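Side-chain contacts in myosin-I heavy chain (PDB 5EJY), which is an actin-based motor with ATPase activity involved in early phagocytosis and adhesion, represented here by its first MyTH4-FERM tail unit: residues 305-308 and 309-312; 174-177 and 178-181. One frame throughout, in Å; residues are numbered along the deposited sequence.

In the fold
Both contacts are local, each formed between successive turns of a single helix, but they sit at different points of the tail. Contact 2 (174-181) ends helix 161-180 of the MyTH4 domain and is partly buried, with charged and amide groups turned toward residues 218-225 of the ubiquitin-like lobe of the FERM region. Contact 1 (305-312) occupies the first turns of helix 304-322 in the FERM central domain and is a surface contact, with a water between two asparagines. The centres of contacts 1 and 2 lie about 33 Å apart. In contact 2 the helix supplies an arginine to outside carboxylates; in contact 1 it supplies a carboxylate, Glu-310, to outside Arg-237. The helix-ending glycine is particular to contact 2.

Contact 1 of 2, residues 305-308 and 309-312; sequences TSIN and VENE
Asn-308 and Asn-311, three residues apart on helix 304-322, are joined through one water. The water donates to OD1 of Asn-308 at 2.8 Å and accepts from ND2 of Asn-311 at 2.6 Å, which ties the two amides together on the outer side of the helix, consistent with these being the ends turned to it.

The side chain of Asn-311 can be followed outward. Its CB lies 3.6 Å from O of Ile-307, and CG, set beside the backbone N (chi1 -68°), comes to 3.2 Å from the same oxygen. At the tip the amide divides. OD1 is 3.5 Å from O of Ile-307, but both are acceptors. ND2 serves the water and passes 3.7 Å from CG2 of Ile-307; it also lies 3.4 Å from O of Ile-307, at too poor an angle to bond. That carbonyl instead accepts from the backbone N of Asn-311. The side chains of Ile-307 and Asn-311 run side by side in the same direction, a methyl against an amide nitrogen.

Glu-310 leaves another side of the helix. Its CG rests 3.5 Å from O of Ser-306, and the chain then extends to place OE1 in a salt bridge with Arg-237, while OG of Ser-306 bonds to O of Arg-235, so both polar ends are directed to the loop that also carries Met-236. Beneath the side chains run four backbone bonds from residue i+4 to i, including N of Glu-310 to O of Ser-306 with an N-H...O angle of 170°. This is the regular pattern of an alpha helix, here the first turns of helix 304-322, within the FERM central domain.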
# COMPACT_ATOMS: atom_id res chain seq x y z
N THR A 305 17.30 6.63 22.13
CA THR A 305 15.87 6.70 22.42
C THR A 305 15.04 6.24 21.22
O THR A 305 14.07 5.49 21.36
CB THR A 305 15.45 8.13 22.81
OG1 THR A 305 16.21 8.56 23.95
CG2 THR A 305 13.95 8.19 23.13
N SER A 306 15.43 6.67 20.03
CA SER A 306 14.74 6.23 18.82
C SER A 306 14.97 4.73 18.58
O SER A 306 14.02 3.98 18.39
CB SER A 306 15.20 7.02 17.61
OG SER A 306 14.71 8.35 17.69
N ILE A 307 16.24 4.31 18.60
CA ILE A 307 16.58 2.90 18.41
C ILE A 307 15.74 2.03 19.35
O ILE A 307 15.34 0.92 18.99
CB ILE A 307 18.07 2.62 18.69
CG1 ILE A 307 18.96 3.58 17.90
CG2 ILE A 307 18.42 1.17 18.35
CD1 ILE A 307 19.04 3.27 16.43
N ASN A 308 15.49 2.54 20.54
CA ASN A 308 14.69 1.82 21.54
C ASN A 308 13.21 1.65 21.19
O ASN A 308 12.63 0.59 21.46
CB ASN A 308 14.84 2.46 22.93
CG ASN A 308 16.24 2.27 23.52
OD1 ASN A 308 16.88 1.24 23.34
ND2 ASN A 308 16.73 3.29 24.22
N VAL A 309 12.58 2.67 20.60
CA VAL A 309 11.20 2.50 20.15
C VAL A 309 11.13 1.44 19.04
O VAL A 309 10.22 0.60 19.03
CB VAL A 309 10.58 3.82 19.61
CG1 VAL A 309 9.23 3.55 18.97
CG2 VAL A 309 10.44 4.85 20.73
N GLU A 310 12.09 1.47 18.14
CA GLU A 310 12.17 0.49 17.06
C GLU A 310 12.27 -0.93 17.62
O GLU A 310 11.58 -1.84 17.17
CB GLU A 310 13.38 0.76 16.18
CG GLU A 310 13.38 2.15 15.53
CD GLU A 310 14.67 2.43 14.80
OE1 GLU A 310 15.48 1.49 14.64
OE2 GLU A 310 14.86 3.59 14.36
N ASN A 311 13.15 -1.10 18.60
CA ASN A 311 13.41 -2.43 19.15
C ASN A 311 12.20 -3.01 19.87
O ASN A 311 11.93 -4.20 19.76
CB ASN A 311 14.67 -2.43 20.04
CG ASN A 311 15.94 -2.20 19.24
OD1 ASN A 311 15.96 -2.34 18.02
ND2 ASN A 311 17.02 -1.86 19.93
N GLU A 312 11.45 -2.17 20.58
CA GLU A 312 10.21 -2.62 21.23
C GLU A 312 9.15 -3.08 20.22
O GLU A 312 8.49 -4.10 20.43
CB GLU A 312 9.62 -1.52 22.13
CG GLU A 312 10.56 -1.06 23.23
CD GLU A 312 10.78 -2.10 24.32
OE1 GLU A 312 9.92 -2.99 24.49
OE2 GLU A 312 11.83 -2.03 25.00
O HOH W 1 16.92 -1.41 22.52

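Contact 2 of 2, residues 174-177 and 178-181; sequences LQRF and TLNG
At the edge of the Phe-177 ring, in its plane, lies O of Gly-181, 3.3 Å from CD1. The other flat pair is the guanidinium of Arg-176 and the amide of Asn-180, whose planes stand 86° apart. ND2 of Asn-180 approaches the guanidinium obliquely, 3.5 Å from NH1, and the two side chains run alongside each other in the same direction. The arginine chain, bent at chi2 (-90°) and again at chi3, carries its head forward, alongside the amide one turn on.

These two nitrogen groups do not bond to each other but share an acceptor: OE2 of Glu-225 forms a salt bridge with NH1 of Arg-176 and takes a hydrogen bond from ND2 of Asn-180. OD2 of Asp-218 makes a salt bridge with NE, and O of Ala-220 is a second acceptor for ND2.

Further back, O of Leu-174 accepts two hydrogen bonds from Thr-178, from OG1 at 2.8 Å and the backbone N at 3.0 Å, on opposite faces of the carbonyl plane. With OG1 beside its own backbone N (chi1 -57°), the hydroxyl can donate there. Gly-181 N still bonds to O of Phe-177 at 2.8 Å, but its positive phi takes the chain out of the helix. NZ of Lys-263 hydrogen-bonds O of Asn-180 and, weakly, O of Gly-181. With two carboxylates nearby, the arginine charge is probably well balanced, and these ionic links join the C-terminal end of helix 161-180 of the MyTH4 domain to the ubiquitin-like lobe of the FERM region.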
# COMPACT_ATOMS: atom_id res chain seq x y z
N LEU A 174 -1.61 16.29 -9.74
CA LEU A 174 -0.85 15.99 -10.96
C LEU A 174 0.64 16.10 -10.67
O LEU A 174 1.42 15.29 -11.15
CB LEU A 174 -1.20 16.91 -12.13
CG LEU A 174 -2.53 16.77 -12.88
CD1 LEU A 174 -2.55 17.80 -14.02
CD2 LEU A 174 -2.72 15.37 -13.42
N GLN A 175 1.04 17.12 -9.90
CA GLN A 175 2.44 17.26 -9.50
C GLN A 175 2.91 16.07 -8.64
O GLN A 175 4.01 15.56 -8.82
CB GLN A 175 2.64 18.54 -8.70
CG GLN A 175 2.48 19.84 -9.47
CD GLN A 175 2.48 21.02 -8.53
OE1 GLN A 175 1.52 21.24 -7.79
NE2 GLN A 175 3.58 21.76 -8.53
N ARG A 176 2.09 15.67 -7.68
CA ARG A 176 2.42 14.53 -6.82
C ARG A 176 2.65 13.24 -7.63
O ARG A 176 3.55 12.44 -7.35
CB ARG A 176 1.30 14.33 -5.79
CG ARG A 176 1.16 15.48 -4.77
CD ARG A 176 2.02 15.26 -3.53
NE ARG A 176 1.66 14.01 -2.88
CZ ARG A 176 2.52 13.14 -2.35
NH1 ARG A 176 3.83 13.39 -2.35
NH2 ARG A 176 2.06 12.02 -1.81
N PHE A 177 1.80 13.00 -8.63
CA PHE A 177 1.96 11.80 -9.44
C PHE A 177 3.16 11.92 -10.40
O PHE A 177 3.77 10.92 -10.76
CB PHE A 177 0.67 11.44 -10.20
CG PHE A 177 -0.30 10.63 -9.39
CD1 PHE A 177 0.04 9.35 -8.97
CD2 PHE A 177 -1.55 11.15 -9.04
CE1 PHE A 177 -0.84 8.59 -8.21
CE2 PHE A 177 -2.43 10.39 -8.29
CZ PHE A 177 -2.08 9.10 -7.88
N THR A 178 3.50 13.14 -10.79
CA THR A 178 4.71 13.32 -11.59
C THR A 178 5.92 12.93 -10.74
O THR A 178 6.87 12.33 -11.22
CB THR A 178 4.86 14.78 -12.08
OG1 THR A 178 3.69 15.15 -12.82
CG2 THR A 178 6.09 14.92 -12.97
N LEU A 179 5.85 13.25 -9.46
CA LEU A 179 6.91 12.89 -8.53
C LEU A 179 6.91 11.38 -8.24
O LEU A 179 7.95 10.73 -8.27
CB LEU A 179 6.76 13.67 -7.23
CG LEU A 179 7.72 13.25 -6.11
CD1 LEU A 179 9.15 13.64 -6.47
CD2 LEU A 179 7.31 13.88 -4.80
N ASN A 180 5.73 10.83 -7.97
CA ASN A 180 5.65 9.48 -7.42
C ASN A 180 5.35 8.36 -8.41
O ASN A 180 5.38 7.18 -8.04
CB ASN A 180 4.64 9.43 -6.26
CG ASN A 180 5.19 10.10 -5.02
OD1 ASN A 180 6.38 10.38 -4.95
ND2 ASN A 180 4.31 10.36 -4.04
N GLY A 181 5.08 8.73 -9.66
CA GLY A 181 4.87 7.73 -10.69
C GLY A 181 3.42 7.28 -10.75
O GLY A 181 2.62 7.58 -9.86